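Side-chain contact in uncharacterized protein conserved in bacteria (PDB 4FZ4), which is a surface antigen fragment of Streptococcus suis that probably binds host glycosaminoglycans and so takes part in attachment to host cells: residues A[54-57]-A[58-61]. Sequence-based numbering, arbitrary orientation.
Sequences DYAS and KMKA
Tyr-55 is gripped from two sides where helix 36-55 gives way to the loop that follows it: Met-59 meets one flank of its ring and the aliphatic chain of Lys-58 the other. The Met-59 side is the tight one, for this residue is buried and brings CB, CG and SD to the ring. Its CG lies 3.6 Å from CE2 of Tyr-55. Its SD sits at the ring edge, in the ring plane, 4.9 Å from the ring centroid, an edge-on Met-aromatic contact. With CG anti to the backbone N (chi1 178°) and SD anti to CA, the methionine runs extended as far as the sulfur and crosses the tyrosine at about a right angle. A bend at the last torsion turns CE toward Ala-56, whose CB it reaches at 4.5 Å. Helix 66-95 backs this side, Phe-66 and Val-69 touching Met-59, while Ala-56 rests on Val-9 and Val-13 of helix 3-23.

The other flank is looser, since Lys-58 is exposed and offers the ring essentially one methylene. It starts with CG wedged between its own backbone N and carbonyl carbon (chi1 71°), then runs extended across Tyr-55. CE thereby comes to 3.7 Å from CD1 of the ring, and NZ lies one atom further along the chain. Ser-57, also exposed, turns its hydroxyl back to the carbonyl of Met-53.

A rather long backbone bond, 3.3 Å from Lys-58 N to Asp-54 O, spans the same turn. Beyond the ring, the Tyr-55 hydroxyl is bonded to Asp-63. The sulfur and methylene contacts are thus probably mainly van der Waals in character, and the carboxylate of Asp-63 would limit how far the ring can swing.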
loop_
_atom_site.group_PDB
_atom_site.type_symbol
_atom_site.label_atom_id
_atom_site.label_comp_id
_atom_site.label_asym_id
_atom_site.label_seq_id
_atom_site.Cartn_x
_atom_site.Cartn_y
_atom_site.Cartn_z
ATOM N N ASP A 54 -3.454 -15.607 8.228
ATOM C CA ASP A 54 -3.569 -16.522 9.358
ATOM C C ASP A 54 -4.014 -17.845 8.753
ATOM O O ASP A 54 -3.517 -18.916 9.114
ATOM C CB ASP A 54 -4.623 -16.048 10.363
ATOM C CG ASP A 54 -4.175 -14.830 11.162
ATOM O OD1 ASP A 54 -2.961 -14.508 11.155
ATOM O OD2 ASP A 54 -5.042 -14.205 11.812
ATOM N N TYR A 55 -4.954 -17.743 7.813
ATOM C CA TYR A 55 -5.510 -18.891 7.105
ATOM C C TYR A 55 -4.448 -19.575 6.259
ATOM O O TYR A 55 -4.385 -20.802 6.210
ATOM C CB TYR A 55 -6.651 -18.444 6.189
ATOM C CG TYR A 55 -7.425 -19.591 5.559
ATOM C CD1 TYR A 55 -8.648 -20.006 6.089
ATOM C CD2 TYR A 55 -6.925 -20.275 4.451
ATOM C CE1 TYR A 55 -9.352 -21.069 5.531
ATOM C CE2 TYR A 55 -7.618 -21.340 3.890
ATOM C CZ TYR A 55 -8.831 -21.732 4.432
ATOM O OH TYR A 55 -9.528 -22.786 3.879
ATOM N N ALA A 56 -3.619 -18.782 5.584
ATOM C CA ALA A 56 -2.569 -19.336 4.731
ATOM C C ALA A 56 -1.566 -20.142 5.549
ATOM O O ALA A 56 -0.706 -20.832 4.996
ATOM C CB ALA A 56 -1.860 -18.214 3.973
ATOM N N SER A 57 -1.675 -20.039 6.869
ATOM C CA SER A 57 -0.798 -20.766 7.780
ATOM C C SER A 57 -1.456 -22.106 8.112
ATOM O O SER A 57 -0.823 -23.160 8.015
ATOM C CB SER A 57 -0.575 -19.950 9.058
ATOM O OG SER A 57 0.068 -18.720 8.763
ATOM N N LYS A 58 -2.731 -22.055 8.494
ATOM C CA LYS A 58 -3.491 -23.258 8.818
ATOM C C LYS A 58 -4.128 -23.803 7.541
ATOM O O LYS A 58 -5.067 -24.598 7.593
ATOM C CB LYS A 58 -4.599 -22.952 9.835
ATOM C CG LYS A 58 -5.750 -22.138 9.269
ATOM C CD LYS A 58 -7.057 -22.390 10.015
ATOM C CE LYS A 58 -8.192 -21.594 9.384
ATOM N NZ LYS A 58 -9.532 -21.873 9.962
ATOM N N MET A 59 -3.616 -23.359 6.397
ATOM C CA MET A 59 -4.126 -23.791 5.099
ATOM C C MET A 59 -3.218 -24.876 4.537
ATOM O O MET A 59 -1.993 -24.766 4.611
ATOM C CB MET A 59 -4.177 -22.600 4.130
ATOM C CG MET A 59 -4.639 -22.929 2.717
ATOM S SD MET A 59 -4.692 -21.477 1.618
ATOM C CE MET A 59 -2.984 -21.437 1.056
ATOM N N LYS A 60 -3.826 -25.921 3.982
ATOM C CA LYS A 60 -3.077 -27.029 3.398
ATOM C C LYS A 60 -3.137 -27.063 1.871
ATOM O O LYS A 60 -4.119 -26.634 1.261
ATOM C CB LYS A 60 -3.579 -28.352 3.975
ATOM C CG LYS A 60 -5.087 -28.424 4.124
ATOM C CD LYS A 60 -5.488 -29.565 5.044
ATOM C CE LYS A 60 -4.883 -29.389 6.431
ATOM N NZ LYS A 60 -5.292 -28.098 7.063
ATOM N N ALA A 61 -2.070 -27.585 1.275
ATOM C CA ALA A 61 -1.910 -27.696 -0.174
ATOM C C ALA A 61 -3.148 -28.021 -1.010
ATOM O O ALA A 61 -3.268 -27.555 -2.144
ATOM C CB ALA A 61 -0.820 -28.714 -0.481
#